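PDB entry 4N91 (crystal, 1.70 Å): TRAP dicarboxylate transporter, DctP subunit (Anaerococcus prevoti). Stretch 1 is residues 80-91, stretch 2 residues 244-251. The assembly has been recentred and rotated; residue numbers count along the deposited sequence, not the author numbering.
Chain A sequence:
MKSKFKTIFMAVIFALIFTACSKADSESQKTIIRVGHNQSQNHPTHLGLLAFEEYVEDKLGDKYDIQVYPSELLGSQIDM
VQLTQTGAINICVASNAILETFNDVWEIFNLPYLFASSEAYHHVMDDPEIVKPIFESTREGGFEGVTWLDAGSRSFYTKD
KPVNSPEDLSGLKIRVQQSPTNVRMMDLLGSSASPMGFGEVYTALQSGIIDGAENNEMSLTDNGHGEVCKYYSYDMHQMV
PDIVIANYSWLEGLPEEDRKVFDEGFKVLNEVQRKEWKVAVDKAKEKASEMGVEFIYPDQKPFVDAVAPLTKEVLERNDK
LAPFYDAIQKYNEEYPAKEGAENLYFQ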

HETATM    1  N   MSE A  80       5.411   2.727 -13.086  1.00 15.52           N
HETATM    2  CA  MSE A  80       5.624   4.064 -12.519  1.00 14.95           C
HETATM    3  C   MSE A  80       6.865   4.137 -11.639  1.00 16.12           C
HETATM    4  O   MSE A  80       7.572   5.142 -11.670  1.00 16.13           O
HETATM    5  CB  MSE A  80       4.391   4.527 -11.730  1.00 15.64           C
HETATM    6  CG  MSE A  80       3.221   4.804 -12.619  1.00 14.94           C
HETATM    7 SE   MSE A  80       1.766   5.696 -11.640  1.00 26.29          SE
HETATM    8  CE  MSE A  80       1.002   4.107 -10.782  1.00 20.54           C
ATOM      9  N   VAL A  81       7.132   3.106 -10.846  1.00 14.54           N
ATOM     10  CA  VAL A  81       8.328   3.119 -10.003  1.00 16.68           C
ATOM     11  C   VAL A  81       9.565   3.222 -10.911  1.00 19.22           C
ATOM     12  O   VAL A  81      10.498   3.994 -10.625  1.00 20.03           O
ATOM     13  CB  VAL A  81       8.424   1.902  -9.106  1.00 15.52           C
ATOM     14  CG1 VAL A  81       9.762   1.875  -8.343  1.00 17.89           C
ATOM     15  CG2 VAL A  81       7.270   1.887  -8.118  1.00 16.31           C
ATOM     16  N   GLN A  82       9.561   2.469 -12.014  1.00 18.58           N
ATOM     17  CA  GLN A  82      10.687   2.509 -12.941  1.00 19.08           C
ATOM     18  C   GLN A  82      10.830   3.869 -13.626  1.00 23.12           C
ATOM     19  O   GLN A  82      11.955   4.345 -13.826  1.00 24.31           O
ATOM     20  CB  GLN A  82      10.597   1.349 -13.954  1.00 21.30           C
ATOM     21  CG  GLN A  82      10.773  -0.002 -13.275  1.00 22.04           C
ATOM     22  CD  GLN A  82      10.566  -1.167 -14.214  1.00 36.79           C
ATOM     23  OE1 GLN A  82      11.520  -1.865 -14.580  1.00 32.36           O
ATOM     24  NE2 GLN A  82       9.310  -1.392 -14.609  1.00 39.15           N
ATOM     25  N   LEU A  83       9.717   4.516 -13.951  1.00 18.79           N
ATOM     26  CA  LEU A  83       9.749   5.859 -14.524  1.00 21.17           C
ATOM     27  C   LEU A  83      10.250   6.864 -13.491  1.00 22.12           C
ATOM     28  O   LEU A  83      10.846   7.886 -13.844  1.00 22.17           O
ATOM     29  CB  LEU A  83       8.381   6.293 -15.012  1.00 22.11           C
ATOM     30  CG  LEU A  83       7.825   5.502 -16.197  1.00 25.43           C
ATOM     31  CD1 LEU A  83       6.403   5.984 -16.508  1.00 27.73           C
ATOM     32  CD2 LEU A  83       8.748   5.651 -17.407  1.00 27.60           C
ATOM     33  N   THR A  84       9.996   6.582 -12.219  1.00 18.07           N
ATOM     34  CA  THR A  84      10.463   7.485 -11.150  1.00 17.78           C
ATOM     35  C   THR A  84      11.967   7.326 -10.964  1.00 19.66           C
ATOM     36  O   THR A  84      12.682   8.303 -10.728  1.00 20.48           O
ATOM     37  CB  THR A  84       9.712   7.218  -9.834  1.00 19.24           C
ATOM     38  OG1 THR A  84       8.305   7.380 -10.061  1.00 18.23           O
ATOM     39  CG2 THR A  84      10.165   8.178  -8.751  1.00 18.78           C
ATOM     40  N   GLN A  85      12.453   6.095 -11.100  1.00 19.00           N
ATOM     41  CA  GLN A  85      13.888   5.832 -11.026  1.00 21.22           C
ATOM     42  C   GLN A  85      14.690   6.647 -12.038  1.00 20.38           C
ATOM     43  O   GLN A  85      15.784   7.116 -11.721  1.00 22.04           O
ATOM     44  CB  GLN A  85      14.180   4.354 -11.267  1.00 21.54           C
ATOM     45  CG  GLN A  85      13.821   3.418 -10.147  1.00 24.27           C
ATOM     46  CD  GLN A  85      14.225   1.987 -10.466  1.00 22.88           C
ATOM     47  OE1 GLN A  85      13.636   1.327 -11.336  1.00 22.88           O
ATOM     48  NE2 GLN A  85      15.248   1.513  -9.787  1.00 24.14           N
ATOM     49  N   THR A  86      14.171   6.796 -13.256  1.00 23.88           N
ATOM     50  CA  THR A  86      14.893   7.502 -14.312  1.00 27.26           C
ATOM     51  C   THR A  86      14.608   8.995 -14.313  1.00 28.96           C
ATOM     52  O   THR A  86      15.290   9.761 -14.991  1.00 27.93           O
ATOM     53  CB  THR A  86      14.515   6.963 -15.703  1.00 24.46           C
ATOM     54  OG1 THR A  86      13.139   7.242 -15.964  1.00 26.85           O
ATOM     55  CG2 THR A  86      14.763   5.471 -15.790  1.00 29.24           C
ATOM     56  N   GLY A  87      13.588   9.413 -13.570  1.00 23.65           N
ATOM     57  CA  GLY A  87      13.198  10.807 -13.539  1.00 23.02           C
ATOM     58  C   GLY A  87      12.229  11.178 -14.640  1.00 22.99           C
ATOM     59  O   GLY A  87      11.889  12.345 -14.793  1.00 29.05           O
ATOM     60  N   ALA A  88      11.761  10.196 -15.399  1.00 22.07           N
ATOM     61  CA  ALA A  88      10.746  10.455 -16.422  1.00 21.37           C
ATOM     62  C   ALA A  88       9.451  10.984 -15.790  1.00 24.35           C
ATOM     63  O   ALA A  88       8.727  11.801 -16.378  1.00 26.31           O
ATOM     64  CB  ALA A  88      10.484   9.196 -17.225  1.00 25.19           C
ATOM     65  N   ILE A  89       9.165  10.529 -14.583  1.00 21.16           N
ATOM     66  CA  ILE A  89       8.232  11.256 -13.742  1.00 27.51           C
ATOM     67  C   ILE A  89       8.915  11.572 -12.409  1.00 22.78           C
ATOM     68  O   ILE A  89       9.932  10.946 -12.049  1.00 23.48           O
ATOM     69  CB  ILE A  89       6.922  10.486 -13.541  1.00 32.36           C
ATOM     70  CG1 ILE A  89       7.173   9.200 -12.758  1.00 26.74           C
ATOM     71  CG2 ILE A  89       6.289  10.167 -14.901  1.00 34.42           C
ATOM     72  CD1 ILE A  89       5.923   8.318 -12.621  1.00 35.07           C
ATOM     73  N   ASN A  90       8.362  12.532 -11.682  1.00 19.13           N
ATOM     74  CA  ASN A  90       9.033  13.039 -10.489  1.00 17.57           C
ATOM     75  C   ASN A  90       8.636  12.294  -9.204  1.00 19.33           C
ATOM     76  O   ASN A  90       9.462  12.050  -8.330  1.00 18.57           O
ATOM     77  CB  ASN A  90       8.730  14.532 -10.318  1.00 18.91           C
ATOM     78  CG  ASN A  90       9.109  15.348 -11.547  1.00 26.17           C
ATOM     79  OD1 ASN A  90       8.364  15.405 -12.542  1.00 21.71           O
ATOM     80  ND2 ASN A  90      10.291  15.966 -11.499  1.00 24.94           N
ATOM     81  N   ILE A  91       7.355  11.949  -9.106  1.00 17.08           N
ATOM     82  CA  ILE A  91       6.772  11.413  -7.873  1.00 16.57           C
ATOM     83  C   ILE A  91       5.748  10.364  -8.264  1.00 18.09           C
ATOM     84  O   ILE A  91       5.016  10.541  -9.239  1.00 16.54           O
ATOM     85  CB  ILE A  91       6.041  12.491  -7.082  1.00 15.30           C
ATOM     86  CG1 ILE A  91       6.990  13.602  -6.616  1.00 15.67           C
ATOM     87  CG2 ILE A  91       5.282  11.878  -5.886  1.00 16.72           C
ATOM     88  CD1 ILE A  91       6.267  14.890  -6.234  1.00 20.09           C
ATOM     89  N   VAL A 244       4.833   7.303  -0.887  1.00 13.97           N
ATOM     90  CA  VAL A 244       5.067   8.316  -1.900  1.00 13.42           C
ATOM     91  C   VAL A 244       6.558   8.392  -2.128  1.00 14.57           C
ATOM     92  O   VAL A 244       7.319   8.671  -1.190  1.00 15.88           O
ATOM     93  CB  VAL A 244       4.539   9.677  -1.436  1.00 14.98           C
ATOM     94  CG1 VAL A 244       4.673  10.702  -2.522  1.00 16.39           C
ATOM     95  CG2 VAL A 244       3.081   9.537  -0.973  1.00 14.62           C
ATOM     96  N   ILE A 245       6.979   8.088  -3.350  1.00 11.95           N
ATOM     97  CA  ILE A 245       8.392   8.109  -3.679  1.00 13.88           C
ATOM     98  C   ILE A 245       8.683   9.232  -4.660  1.00 15.26           C
ATOM     99  O   ILE A 245       7.865   9.556  -5.509  1.00 17.48           O
ATOM    100  CB  ILE A 245       8.900   6.740  -4.245  1.00 16.92           C
ATOM    101  CG1 ILE A 245       8.183   6.356  -5.531  1.00 14.61           C
ATOM    102  CG2 ILE A 245       8.786   5.643  -3.199  1.00 19.37           C
ATOM    103  CD1 ILE A 245       8.840   5.184  -6.260  1.00 16.40           C
ATOM    104  N   ALA A 246       9.854   9.839  -4.513  1.00 17.48           N
ATOM    105  CA  ALA A 246      10.289  10.902  -5.403  1.00 18.66           C
ATOM    106  C   ALA A 246      11.647  10.565  -6.022  1.00 17.53           C
ATOM    107  O   ALA A 246      12.493   9.932  -5.385  1.00 16.08           O
ATOM    108  CB  ALA A 246      10.374  12.211  -4.630  1.00 15.64           C
ATOM    109  N   ASN A 247      11.831  10.953  -7.280  1.00 17.29           N
ATOM    110  CA  ASN A 247      13.123  10.819  -7.939  1.00 17.15           C
ATOM    111  C   ASN A 247      14.170  11.551  -7.128  1.00 17.13           C
ATOM    112  O   ASN A 247      13.999  12.726  -6.784  1.00 19.65           O
ATOM    113  CB  ASN A 247      13.090  11.360  -9.364  1.00 18.28           C
ATOM    114  CG  ASN A 247      14.458  11.292 -10.034  1.00 24.28           C
ATOM    115  OD1 ASN A 247      15.203  12.274 -10.045  1.00 22.92           O
ATOM    116  ND2 ASN A 247      14.823  10.119 -10.525  1.00 19.40           N
ATOM    117  N   TYR A 248      15.243  10.844  -6.808  1.00 18.71           N
ATOM    118  CA  TYR A 248      16.217  11.346  -5.833  1.00 18.93           C
ATOM    119  C   TYR A 248      17.016  12.557  -6.364  1.00 19.88           C
ATOM    120  O   TYR A 248      17.147  13.578  -5.673  1.00 21.58           O
ATOM    121  CB  TYR A 248      17.141  10.223  -5.406  1.00 22.67           C
ATOM    122  CG  TYR A 248      18.120  10.647  -4.337  1.00 27.36           C
ATOM    123  CD1 TYR A 248      17.670  11.170  -3.138  1.00 36.09           C
ATOM    124  CD2 TYR A 248      19.482  10.525  -4.530  1.00 32.25           C
ATOM    125  CE1 TYR A 248      18.557  11.572  -2.148  1.00 43.00           C
ATOM    126  CE2 TYR A 248      20.379  10.931  -3.538  1.00 34.88           C
ATOM    127  CZ  TYR A 248      19.902  11.438  -2.352  1.00 37.72           C
ATOM    128  OH  TYR A 248      20.779  11.845  -1.355  1.00 48.63           O
ATOM    129  N   SER A 249      17.499  12.456  -7.601  1.00 23.94           N
ATOM    130  CA  SER A 249      18.234  13.576  -8.209  1.00 26.78           C
ATOM    131  C   SER A 249      17.375  14.818  -8.297  1.00 25.34           C
ATOM    132  O   SER A 249      17.822  15.937  -7.995  1.00 24.10           O
ATOM    133  CB  SER A 249      18.745  13.192  -9.606  1.00 26.10           C
ATOM    134  OG  SER A 249      19.738  12.208  -9.495  1.00 33.99           O
ATOM    135  N   TRP A 250      16.119  14.624  -8.684  1.00 24.01           N
ATOM    136  CA  TRP A 250      15.190  15.736  -8.780  1.00 23.51           C
ATOM    137  C   TRP A 250      14.979  16.403  -7.429  1.00 22.30           C
ATOM    138  O   TRP A 250      15.072  17.628  -7.290  1.00 22.25           O
ATOM    139  CB  TRP A 250      13.835  15.287  -9.358  1.00 21.99           C
ATOM    140  CG  TRP A 250      12.842  16.361  -9.176  1.00 22.23           C
ATOM    141  CD1 TRP A 250      12.795  17.554  -9.837  1.00 23.98           C
ATOM    142  CD2 TRP A 250      11.751  16.379  -8.243  1.00 22.59           C
ATOM    143  NE1 TRP A 250      11.757  18.305  -9.387  1.00 22.96           N
ATOM    144  CE2 TRP A 250      11.094  17.612  -8.400  1.00 20.96           C
ATOM    145  CE3 TRP A 250      11.277  15.476  -7.286  1.00 21.43           C
ATOM    146  CZ2 TRP A 250       9.986  17.975  -7.634  1.00 26.95           C
ATOM    147  CZ3 TRP A 250      10.163  15.832  -6.535  1.00 21.05           C
ATOM    148  CH2 TRP A 250       9.538  17.066  -6.703  1.00 23.69           C
ATOM    149  N   LEU A 251      14.686  15.595  -6.418  1.00 23.27           N
ATOM    150  CA  LEU A 251      14.348  16.147  -5.118  1.00 25.03           C
ATOM    151  C   LEU A 251      15.553  16.905  -4.541  1.00 26.54           C
ATOM    152  O   LEU A 251      15.440  18.052  -4.092  1.00 26.89           O
ATOM    153  CB  LEU A 251      13.884  15.017  -4.183  1.00 29.60           C
ATOM    154  CG  LEU A 251      13.292  15.452  -2.844  1.00 38.11           C
ATOM    155  CD1 LEU A 251      12.020  16.213  -3.062  1.00 33.72           C
ATOM    156  CD2 LEU A 251      13.057  14.243  -1.976  1.00 39.20           C
TER
HETATM  157  O   HOH W   1      17.420   9.262 -11.486  1.00 31.05           O

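One asparagine side chain ties together two helix ends from different stretches. Asn247 sits at the N-cap position of the helix that starts at Tyr248, and its OD1 accepts from Trp250 N at 2.9 Å. The other half of the amide faces stretch 1: Asn247 ND2 donates to Thr84 O at 2.8 Å, near the C-terminal end of the first helix. Its second proton goes to a water that in turn donates to Gln85 O, so both ND2 protons are used and OD1 has a partner. The rule to read here is that one amide can cap a helix with its oxygen while its nitrogen takes a carbonyl near the end of another. Gly87 is the first residue to leave helical angles, with positive phi; a CB there would lie 3.5 Å from Asn247 ND2 and be jammed against the preceding carbonyl.

The backbone of Asn247 is held too, its N donating to Asn90 O at 2.8 Å. This bond flanks a single antiparallel, non-hydrogen-bonded bridge between Ile91 and Ala246, with two CA-H...O contacts, Ile91 CA to Ile245 O at 3.2 Å and Ala246 CA to Asn90 O at 3.3 Å.

Apolar side chains fill in around these polar bonds. Ile91 CG2 meets Val244 CG1 at 3.6 Å, and Ile245 CD1 reaches Val81 CG1 at 4.0 Å. Asn90 lies over a face of Trp250, its CB 4.1 Å from the six-membered ring centroid in a CH-pi contact.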